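Local coordinates for gentamicin resistance protein (Enterococcus gallinarum, PDB 6CTZ) that probably confers aminoglycoside resistance by transferring a phosphate from a guanine nucleotide to the 2"-hydroxyl of antibiotics such as kanamycin, at residues L260-E272 with W281-K293. The protein carries 2 engineered substitutions. Sequence-based numbering, arbitrary orientation.
Unlike the reference sequence in segment 281-293: Ile286 (reference Leu). With KAN (kanamycin a), chain E.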
ATOM      1  N   LEU A 260      -1.602  -8.832  13.988  1.00 11.99           N
ATOM      2  CA  LEU A 260      -2.004 -10.041  13.278  1.00 12.69           C
ATOM      3  C   LEU A 260      -1.939  -9.822  11.766  1.00 12.75           C
ATOM      4  O   LEU A 260      -1.407 -10.661  11.031  1.00 13.36           O
ATOM      5  CB  LEU A 260      -3.398 -10.482  13.728  1.00 12.82           C
ATOM      6  CG  LEU A 260      -3.448 -11.023  15.167  1.00 13.35           C
ATOM      7  CD1 LEU A 260      -4.881 -10.996  15.714  1.00 14.55           C
ATOM      8  CD2 LEU A 260      -2.864 -12.421  15.276  1.00 15.27           C
ATOM      9  N   PHE A 261      -2.455  -8.680  11.284  1.00 12.47           N
ATOM     10  CA  PHE A 261      -2.289  -8.339   9.872  1.00 12.29           C
ATOM     11  C   PHE A 261      -0.817  -8.321   9.478  1.00 12.13           C
ATOM     12  O   PHE A 261      -0.469  -8.712   8.361  1.00 13.54           O
ATOM     13  CB  PHE A 261      -2.897  -6.965   9.566  1.00 12.91           C
ATOM     14  CG  PHE A 261      -4.399  -6.891   9.694  1.00 12.84           C
ATOM     15  CD1 PHE A 261      -5.192  -8.019   9.579  1.00 15.14           C
ATOM     16  CD2 PHE A 261      -5.014  -5.668   9.915  1.00 12.74           C
ATOM     17  CE1 PHE A 261      -6.572  -7.926   9.691  1.00 15.91           C
ATOM     18  CE2 PHE A 261      -6.379  -5.569  10.028  1.00 13.24           C
ATOM     19  CZ  PHE A 261      -7.164  -6.699   9.916  1.00 14.98           C
ATOM     20  N   VAL A 262       0.064  -7.831  10.360  1.00 12.36           N
ATOM     21  CA  VAL A 262       1.492  -7.817  10.041  1.00 12.89           C
ATOM     22  C   VAL A 262       2.018  -9.236   9.866  1.00 13.44           C
ATOM     23  O   VAL A 262       2.791  -9.509   8.941  1.00 14.19           O
ATOM     24  CB  VAL A 262       2.299  -7.021  11.087  1.00 13.12           C
ATOM     25  CG1 VAL A 262       3.792  -7.192  10.855  1.00 14.26           C
ATOM     26  CG2 VAL A 262       1.939  -5.548  11.034  1.00 13.46           C
ATOM     27  N   THR A 263       1.629 -10.156  10.761  1.00 14.00           N
ATOM     28  CA  THR A 263       1.999 -11.561  10.581  1.00 14.32           C
ATOM     29  C   THR A 263       1.542 -12.068   9.218  1.00 14.41           C
ATOM     30  O   THR A 263       2.310 -12.702   8.486  1.00 15.62           O
ATOM     31  CB  THR A 263       1.390 -12.430  11.688  1.00 15.07           C
ATOM     32  OG1 THR A 263       1.848 -11.983  12.974  1.00 15.67           O
ATOM     33  CG2 THR A 263       1.770 -13.917  11.482  1.00 16.48           C
ATOM     34  N   PHE A 264       0.286 -11.797   8.864  1.00 13.89           N
ATOM     35  CA  PHE A 264      -0.230 -12.296   7.597  1.00 14.76           C
ATOM     36  C   PHE A 264       0.495 -11.656   6.421  1.00 14.98           C
ATOM     37  O   PHE A 264       0.706 -12.312   5.393  1.00 15.44           O
ATOM     38  CB  PHE A 264      -1.742 -12.069   7.517  1.00 15.49           C
ATOM     39  CG  PHE A 264      -2.501 -12.633   8.696  1.00 14.68           C
ATOM     40  CD1 PHE A 264      -2.024 -13.740   9.392  1.00 15.39           C
ATOM     41  CD2 PHE A 264      -3.681 -12.043   9.119  1.00 15.45           C
ATOM     42  CE1 PHE A 264      -2.717 -14.248  10.486  1.00 16.46           C
ATOM     43  CE2 PHE A 264      -4.371 -12.537  10.215  1.00 15.70           C
ATOM     44  CZ  PHE A 264      -3.893 -13.645  10.891  1.00 16.18           C
ATOM     45  N   ASP A 265       0.912 -10.395   6.566  1.00 14.67           N
ATOM     46  CA  ASP A 265       1.721  -9.763   5.529  1.00 15.35           C
ATOM     47  C   ASP A 265       3.048 -10.489   5.332  1.00 15.97           C
ATOM     48  O   ASP A 265       3.499 -10.669   4.194  1.00 16.89           O
ATOM     49  CB  ASP A 265       1.959  -8.291   5.859  1.00 15.69           C
ATOM     50  CG  ASP A 265       2.794  -7.597   4.806  1.00 15.98           C
ATOM     51  OD1 ASP A 265       2.348  -7.525   3.644  1.00 16.24           O
ATOM     52  OD2 ASP A 265       3.906  -7.130   5.128  1.00 16.84           O
ATOM     53  N   GLN A 266       3.684 -10.930   6.410  1.00 15.89           N
ATOM     54  CA  GLN A 266       4.932 -11.653   6.303  1.00 18.03           C
ATOM     55  C   GLN A 266       4.709 -12.971   5.558  1.00 19.97           C
ATOM     56  O   GLN A 266       5.501 -13.326   4.752  1.00 21.39           O
ATOM     57  CB  GLN A 266       5.600 -11.842   7.649  1.00 20.21           C
ATOM     58  CG  GLN A 266       5.962 -10.590   8.402  1.00 22.16           C
ATOM     59  CD  GLN A 266       6.723  -9.559   7.590  1.00 24.69           C
ATOM     60  OE1 GLN A 266       6.312  -9.180   6.550  1.00 29.52           O
ATOM     61  NE2 GLN A 266       7.773  -9.111   8.075  1.00 26.95           N
ATOM     62  N   VAL A 267       3.617 -13.661   5.807  1.00 20.74           N
ATOM     63  CA  VAL A 267       3.272 -14.884   5.094  1.00 23.05           C
ATOM     64  C   VAL A 267       3.079 -14.559   3.628  1.00 22.73           C
ATOM     65  O   VAL A 267       3.579 -15.254   2.790  1.00 24.08           O
ATOM     66  CB  VAL A 267       1.957 -15.475   5.648  1.00 24.63           C
ATOM     67  CG1 VAL A 267       1.358 -16.519   4.753  1.00 25.72           C
ATOM     68  CG2 VAL A 267       2.201 -16.017   7.004  1.00 24.56           C
ATOM     69  N   SER A 268       2.358 -13.504   3.324  1.00 21.86           N
ATOM     70  CA  SER A 268       2.108 -13.095   1.977  1.00 22.96           C
ATOM     71  C   SER A 268       3.394 -12.779   1.231  1.00 23.53           C
ATOM     72  O   SER A 268       3.517 -13.108   0.094  1.00 24.76           O
ATOM     73  CB  SER A 268       1.226 -11.870   1.934  1.00 22.67           C
ATOM     74  OG  SER A 268      -0.084 -12.162   2.271  1.00 24.86           O
ATOM     75  N   TYR A 269       4.320 -12.140   1.898  1.00 23.77           N
ATOM     76  CA  TYR A 269       5.605 -11.805   1.301  1.00 24.30           C
ATOM     77  C   TYR A 269       6.375 -13.064   0.929  1.00 25.70           C
ATOM     78  O   TYR A 269       6.941 -13.153  -0.164  1.00 26.50           O
ATOM     79  CB  TYR A 269       6.401 -10.952   2.285  1.00 22.74           C
ATOM     80  CG  TYR A 269       7.702 -10.418   1.739  1.00 22.87           C
ATOM     81  CD1 TYR A 269       7.716  -9.449   0.741  1.00 23.56           C
ATOM     82  CD2 TYR A 269       8.918 -10.863   2.238  1.00 23.55           C
ATOM     83  CE1 TYR A 269       8.903  -8.949   0.247  1.00 23.67           C
ATOM     84  CE2 TYR A 269      10.115 -10.364   1.749  1.00 25.11           C
ATOM     85  CZ  TYR A 269      10.103  -9.409   0.754  1.00 25.26           C
ATOM     86  OH  TYR A 269      11.293  -8.914   0.270  1.00 27.19           O
ATOM     87  N   LEU A 270       6.391 -14.055   1.822  1.00 25.69           N
ATOM     88  CA  LEU A 270       7.023 -15.330   1.505  1.00 27.51           C
ATOM     89  C   LEU A 270       6.332 -16.016   0.333  1.00 28.51           C
ATOM     90  O   LEU A 270       6.996 -16.568  -0.549  1.00 29.63           O
ATOM     91  CB  LEU A 270       7.025 -16.230   2.739  1.00 28.93           C
ATOM     92  CG  LEU A 270       7.563 -17.643   2.522  1.00 30.02           C
ATOM     93  CD1 LEU A 270       8.969 -17.592   1.940  1.00 31.05           C
ATOM     94  CD2 LEU A 270       7.543 -18.392   3.834  1.00 31.21           C
ATOM     95  N   LEU A 271       4.994 -15.990   0.300  1.00 29.16           N
ATOM     96  CA  LEU A 271       4.277 -16.629  -0.802  1.00 31.02           C
ATOM     97  C   LEU A 271       4.635 -16.000  -2.143  1.00 32.31           C
ATOM     98  O   LEU A 271       4.710 -16.697  -3.163  1.00 32.16           O
ATOM     99  CB  LEU A 271       2.771 -16.565  -0.558  1.00 31.34           C
ATOM    100  CG  LEU A 271       2.230 -17.650   0.368  1.00 31.79           C
ATOM    101  CD1 LEU A 271       0.793 -17.350   0.723  1.00 32.08           C
ATOM    102  CD2 LEU A 271       2.345 -19.010  -0.302  1.00 32.19           C
ATOM    103  N   GLU A 272       4.853 -14.684  -2.166  1.00 33.58           N
ATOM    104  CA  GLU A 272       5.288 -14.028  -3.395  1.00 34.32           C
ATOM    105  C   GLU A 272       6.661 -14.525  -3.824  1.00 33.78           C
ATOM    106  O   GLU A 272       6.910 -14.727  -5.020  1.00 33.50           O
ATOM    107  CB  GLU A 272       5.304 -12.512  -3.204  1.00 35.89           C
ATOM    108  CG  GLU A 272       3.933 -11.883  -3.048  1.00 38.73           C
ATOM    109  CD  GLU A 272       3.213 -11.689  -4.370  1.00 40.91           C
ATOM    110  OE1 GLU A 272       2.000 -11.383  -4.339  1.00 42.43           O
ATOM    111  OE2 GLU A 272       3.852 -11.831  -5.435  1.00 41.29           O
ATOM    112  N   TRP A 281      14.768 -14.554  -1.945  1.00 35.15           N
ATOM    113  CA  TRP A 281      13.515 -14.039  -1.403  1.00 33.92           C
ATOM    114  C   TRP A 281      12.885 -15.042  -0.446  1.00 33.44           C
ATOM    115  O   TRP A 281      12.420 -14.670   0.639  1.00 33.21           O
ATOM    116  CB  TRP A 281      12.578 -13.749  -2.574  1.00 33.12           C
ATOM    117  CG  TRP A 281      11.332 -12.976  -2.287  1.00 31.79           C
ATOM    118  CD1 TRP A 281      10.729 -12.770  -1.078  1.00 31.00           C
ATOM    119  CD2 TRP A 281      10.527 -12.301  -3.259  1.00 32.16           C
ATOM    120  NE1 TRP A 281       9.597 -12.009  -1.243  1.00 31.25           N
ATOM    121  CE2 TRP A 281       9.454 -11.707  -2.574  1.00 31.82           C
ATOM    122  CE3 TRP A 281      10.613 -12.145  -4.648  1.00 32.84           C
ATOM    123  CZ2 TRP A 281       8.472 -10.967  -3.228  1.00 32.77           C
ATOM    124  CZ3 TRP A 281       9.641 -11.406  -5.295  1.00 33.62           C
ATOM    125  CH2 TRP A 281       8.585 -10.828  -4.586  1.00 33.12           C
ATOM    126  N   ILE A 282      12.866 -16.321  -0.830  1.00 33.21           N
ATOM    127  CA  ILE A 282      12.321 -17.365   0.036  1.00 32.96           C
ATOM    128  C   ILE A 282      13.056 -17.384   1.371  1.00 32.78           C
ATOM    129  O   ILE A 282      12.436 -17.381   2.442  1.00 32.97           O
ATOM    130  CB  ILE A 282      12.376 -18.732  -0.670  1.00 33.13           C
ATOM    131  CG1 ILE A 282      11.356 -18.784  -1.810  1.00 33.71           C
ATOM    132  CG2 ILE A 282      12.132 -19.864   0.321  1.00 33.63           C
ATOM    133  CD1 ILE A 282      11.616 -19.896  -2.807  1.00 33.80           C
ATOM    134  N   SER A 283      14.389 -17.393   1.325  1.00 34.02           N
ATOM    135  CA  SER A 283      15.172 -17.399   2.556  1.00 34.69           C
ATOM    136  C   SER A 283      14.915 -16.144   3.379  1.00 34.12           C
ATOM    137  O   SER A 283      14.768 -16.218   4.606  1.00 34.39           O
ATOM    138  CB  SER A 283      16.657 -17.555   2.234  1.00 35.73           C
ATOM    139  OG  SER A 283      16.900 -18.802   1.608  1.00 37.66           O
ATOM    140  N   GLU A 284      14.839 -14.984   2.720  1.00 33.44           N
ATOM    141  CA  GLU A 284      14.520 -13.748   3.428  1.00 32.88           C
ATOM    142  C   GLU A 284      13.150 -13.828   4.090  1.00 31.11           C
ATOM    143  O   GLU A 284      12.983 -13.411   5.241  1.00 30.57           O
ATOM    144  CB  GLU A 284      14.572 -12.560   2.465  1.00 35.02           C
ATOM    145  CG  GLU A 284      14.218 -11.224   3.109  1.00 38.34           C
ATOM    146  CD  GLU A 284      13.911 -10.134   2.089  1.00 41.24           C
ATOM    147  OE1 GLU A 284      13.801 -10.452   0.886  1.00 42.84           O
ATOM    148  OE2 GLU A 284      13.779  -8.959   2.491  1.00 42.10           O
ATOM    149  N   GLY A 285      12.155 -14.358   3.377  1.00 30.02           N
ATOM    150  CA  GLY A 285      10.812 -14.415   3.934  1.00 28.93           C
ATOM    151  C   GLY A 285      10.711 -15.363   5.113  1.00 29.43           C
ATOM    152  O   GLY A 285      10.009 -15.082   6.091  1.00 28.51           O
ATOM    153  N   ILE A 286      11.410 -16.500   5.039  1.00 30.18           N
ATOM    154  CA  ILE A 286      11.461 -17.413   6.179  1.00 30.85           C
ATOM    155  C   ILE A 286      12.052 -16.704   7.391  1.00 30.16           C
ATOM    156  O   ILE A 286      11.555 -16.841   8.517  1.00 31.03           O
ATOM    157  CB  ILE A 286      12.249 -18.687   5.818  1.00 32.51           C
ATOM    158  CG1 ILE A 286      11.551 -19.466   4.697  1.00 33.71           C
ATOM    159  CG2 ILE A 286      12.428 -19.565   7.041  1.00 33.64           C
ATOM    160  CD1 ILE A 286      10.342 -20.263   5.150  1.00 35.12           C
ATOM    161  N   GLU A 287      13.106 -15.917   7.173  1.00 29.89           N
ATOM    162  CA  GLU A 287      13.730 -15.181   8.266  1.00 30.12           C
ATOM    163  C   GLU A 287      12.784 -14.133   8.841  1.00 29.09           C
ATOM    164  O   GLU A 287      12.753 -13.921  10.060  1.00 29.50           O
ATOM    165  CB  GLU A 287      15.024 -14.535   7.770  1.00 32.37           C
ATOM    166  CG  GLU A 287      15.993 -14.130   8.868  1.00 34.16           C
ATOM    167  CD  GLU A 287      17.358 -13.755   8.319  0.32 34.77           C
ATOM    168  OE1 GLU A 287      18.206 -13.270   9.098  0.38 34.91           O
ATOM    169  OE2 GLU A 287      17.580 -13.946   7.104  0.53 35.03           O
ATOM    170  N   LEU A 288      12.008 -13.460   7.982  1.00 27.19           N
ATOM    171  CA  LEU A 288      11.055 -12.469   8.469  1.00 26.16           C
ATOM    172  C   LEU A 288       9.970 -13.114   9.324  1.00 25.61           C
ATOM    173  O   LEU A 288       9.499 -12.513  10.296  1.00 26.92           O
ATOM    174  CB  LEU A 288      10.445 -11.709   7.294  1.00 27.09           C
ATOM    175  CG  LEU A 288      11.419 -10.769   6.588  1.00 27.77           C
ATOM    176  CD1 LEU A 288      10.860 -10.300   5.256  1.00 27.33           C
ATOM    177  CD2 LEU A 288      11.741  -9.581   7.489  1.00 27.83           C
ATOM    178  N   LEU A 289       9.555 -14.336   8.972  1.00 25.78           N
ATOM    179  CA  LEU A 289       8.578 -15.048   9.792  1.00 26.87           C
ATOM    180  C   LEU A 289       9.151 -15.370  11.165  1.00 26.45           C
ATOM    181  O   LEU A 289       8.471 -15.201  12.184  1.00 25.40           O
ATOM    182  CB  LEU A 289       8.127 -16.329   9.088  1.00 28.86           C
ATOM    183  CG  LEU A 289       7.185 -16.198   7.889  1.00 30.44           C
ATOM    184  CD1 LEU A 289       6.874 -17.572   7.316  1.00 31.65           C
ATOM    185  CD2 LEU A 289       5.907 -15.477   8.294  1.00 30.51           C
ATOM    186  N   GLU A 290      10.401 -15.843  11.209  1.00 27.31           N
ATOM    187  CA  GLU A 290      11.052 -16.101  12.491  1.00 27.67           C
ATOM    188  C   GLU A 290      11.153 -14.829  13.324  1.00 27.72           C
ATOM    189  O   GLU A 290      10.922 -14.852  14.536  1.00 28.47           O
ATOM    190  CB  GLU A 290      12.434 -16.716  12.263  1.00 29.71           C
ATOM    191  CG  GLU A 290      12.402 -18.056  11.530  1.00 31.18           C
ATOM    192  CD  GLU A 290      13.787 -18.634  11.300  0.45 31.52           C
ATOM    193  OE1 GLU A 290      14.044 -19.769  11.753  0.48 31.73           O
ATOM    194  OE2 GLU A 290      14.620 -17.955  10.666  0.71 31.50           O
ATOM    195  N   GLU A 291      11.472 -13.701  12.681  1.00 27.73           N
ATOM    196  CA  GLU A 291      11.568 -12.437  13.406  1.00 28.34           C
ATOM    197  C   GLU A 291      10.205 -11.970  13.908  1.00 26.71           C
ATOM    198  O   GLU A 291      10.105 -11.392  14.995  1.00 27.70           O
ATOM    199  CB  GLU A 291      12.215 -11.370  12.525  1.00 30.92           C
ATOM    200  CG  GLU A 291      13.631 -11.719  12.101  1.00 33.89           C
ATOM    201  CD  GLU A 291      14.301 -10.614  11.311  1.00 36.96           C
ATOM    202  OE1 GLU A 291      15.551 -10.575  11.288  1.00 38.66           O
ATOM    203  OE2 GLU A 291      13.584  -9.783  10.715  1.00 38.34           O
ATOM    204  N   ASP A 292       9.145 -12.200  13.127  1.00 24.35           N
ATOM    205  CA  ASP A 292       7.800 -11.850  13.577  1.00 22.65           C
ATOM    206  C   ASP A 292       7.459 -12.568  14.880  1.00 22.58           C
ATOM    207  O   ASP A 292       6.953 -11.956  15.830  1.00 22.14           O
ATOM    208  CB  ASP A 292       6.790 -12.200  12.485  1.00 21.31           C
ATOM    209  CG  ASP A 292       5.417 -11.624  12.751  1.00 19.83           C
ATOM    210  OD1 ASP A 292       5.237 -10.408  12.547  1.00 20.35           O
ATOM    211  OD2 ASP A 292       4.508 -12.387  13.143  1.00 18.25           O
ATOM    212  N   LYS A 293       7.742 -13.874  14.946  1.00 22.56           N
ATOM    213  CA  LYS A 293       7.481 -14.630  16.166  1.00 23.95           C
ATOM    214  C   LYS A 293       8.330 -14.119  17.320  1.00 25.71           C
ATOM    215  O   LYS A 293       7.831 -13.937  18.437  1.00 25.88           O
ATOM    216  CB  LYS A 293       7.740 -16.117  15.919  1.00 24.38           C
ATOM    217  CG  LYS A 293       7.598 -16.992  17.156  1.00 25.60           C
ATOM    218  CD  LYS A 293       7.818 -18.459  16.811  1.00 27.39           C
ATOM    219  CE  LYS A 293       7.574 -19.369  18.009  1.00 30.02           C
ATOM    220  NZ  LYS A 293       8.599 -19.192  19.077  1.00 32.43           N
TER
HETATM  221  C1  KAN E 404       7.935  -6.451   2.767  1.00 19.28           C
HETATM  222  C2  KAN E 404       8.114  -7.339   3.998  1.00 21.22           C
HETATM  223  C3  KAN E 404       9.044  -6.658   4.981  1.00 23.66           C
HETATM  224  C4  KAN E 404      10.366  -6.423   4.268  1.00 24.99           C
HETATM  225  C5  KAN E 404      10.172  -5.572   3.016  1.00 25.25           C
HETATM  226  C6  KAN E 404      11.475  -5.401   2.242  1.00 28.14           C
HETATM  227  C7  KAN E 404       4.568  -2.621   1.323  1.00 10.92           C
HETATM  228  C8  KAN E 404       4.962  -3.837   0.489  1.00 11.34           C
HETATM  229  C9  KAN E 404       5.596  -4.906   1.384  1.00 13.46           C
HETATM  230  C10 KAN E 404       6.792  -4.359   2.165  1.00 14.43           C
HETATM  231  C11 KAN E 404       6.393  -3.103   2.943  1.00 14.60           C
HETATM  232  C12 KAN E 404       5.791  -2.046   2.026  1.00 12.68           C
HETATM  233  C13 KAN E 404       3.897  -5.100  -1.292  1.00 13.67           C
HETATM  234  C14 KAN E 404       2.759  -4.828  -2.263  1.00 14.98           C
HETATM  235  C15 KAN E 404       1.434  -5.172  -1.576  1.00 16.52           C
HETATM  236  C16 KAN E 404       1.469  -6.617  -1.093  1.00 17.65           C
HETATM  237  C17 KAN E 404       2.686  -6.837  -0.216  1.00 18.07           C
HETATM  238  C18 KAN E 404       2.788  -8.308   0.154  1.00 21.09           C
HETATM  239  N1  KAN E 404      11.195  -4.630   1.044  1.00 29.41           N
HETATM  240  N2  KAN E 404       7.537  -2.532   3.647  1.00 17.34           N
HETATM  241  N3  KAN E 404       3.943  -1.620   0.461  1.00 11.54           N
HETATM  242  N4  KAN E 404       0.285  -4.974  -2.452  1.00 19.29           N
HETATM  243  O5  KAN E 404       9.171  -6.100   2.137  1.00 22.00           O
HETATM  244  O6  KAN E 404       6.836  -7.555   4.603  1.00 22.82           O
HETATM  245  O7  KAN E 404       9.254  -7.477   6.136  1.00 25.13           O
HETATM  246  O8  KAN E 404      11.262  -5.760   5.162  1.00 26.69           O
HETATM  247  O9  KAN E 404       7.217  -5.281   3.171  1.00 16.85           O
HETATM  248  O10 KAN E 404       6.054  -5.994   0.564  1.00 15.58           O
HETATM  249  O11 KAN E 404       3.749  -4.301  -0.119  1.00 12.22           O
HETATM  250  O12 KAN E 404       3.862  -6.476  -0.922  1.00 16.04           O
HETATM  251  O13 KAN E 404       2.834  -3.457  -2.663  1.00 17.45           O
HETATM  252  O14 KAN E 404       0.304  -6.948  -0.318  1.00 19.06           O
HETATM  253  O15 KAN E 404       3.936  -8.506   0.986  0.65 22.46           O
HETATM  254  O   HOH W   1       9.154  -9.693  10.482  1.00 28.21           O
HETATM  255  O   HOH W   2       8.130 -13.037   5.197  1.00 35.21           O
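Tyr269 and Leu270 of helix 260-272 plug as knobs into helix 281-293, joining the last two helices of the chain as an antiparallel hairpin (166° between the segment axes) whose one side lines the kanamycin pocket. Gly285 lets the backbones come close, with the CA atoms of Leu270 and Gly285 4.6 Å apart. Leu270 spreads its two methyls into the hole between Ile282, Gly285, Ile286 and Leu289: CD1 lies 3.5 Å from Ile282 O, while CD2 meets the tips of Ile286 and Leu289. Tyr269 fills the hole formed by Trp281, Glu284, Gly285 and Leu288. Its ring is sandwiched: Trp281 NE1 sits over the centre of one face, 3.3 Å from Tyr269 CZ, and a kanamycin sugar covers the opposite face. The two aromatic planes are inclined by 47°. At the ring edge the Glu284 carboxylate, turned perpendicular to the ring, lies with OE1 3.0 Å from Tyr269 OH. Leu288 CD1 touches both Tyr269 CE2 and the drug. Beside it, the bent chain of Gln266 (chi2 -50°) presents its amide to the sugar: NE2 donates to kanamycin O7 at 2.9 Å, and also to a water that bridges to Leu288 O. A second water donates to the backbone oxygens of Gln266 and Gly285. Toward the C-terminal end of 281-293, Thr263 OG1 donates to the syn side of Asp292 OD2 over 2.7 Å; Tyr167 OH is hydrogen-bonded to the same oxygen and Arg171 NE to the threonine hydroxyl, tying the pair to helix 162-176. Asp265 lines the pocket too, its OD1 hydrogen-bonded to Tyr229 OH. With Leu270, Ile286 and Leu289 packed away from the drug and Gln266, Tyr269 and Leu288 facing it, this antiparallel hairpin forms part of the aminoglycoside site in the helical lobe of a kinase-like phosphotransferase.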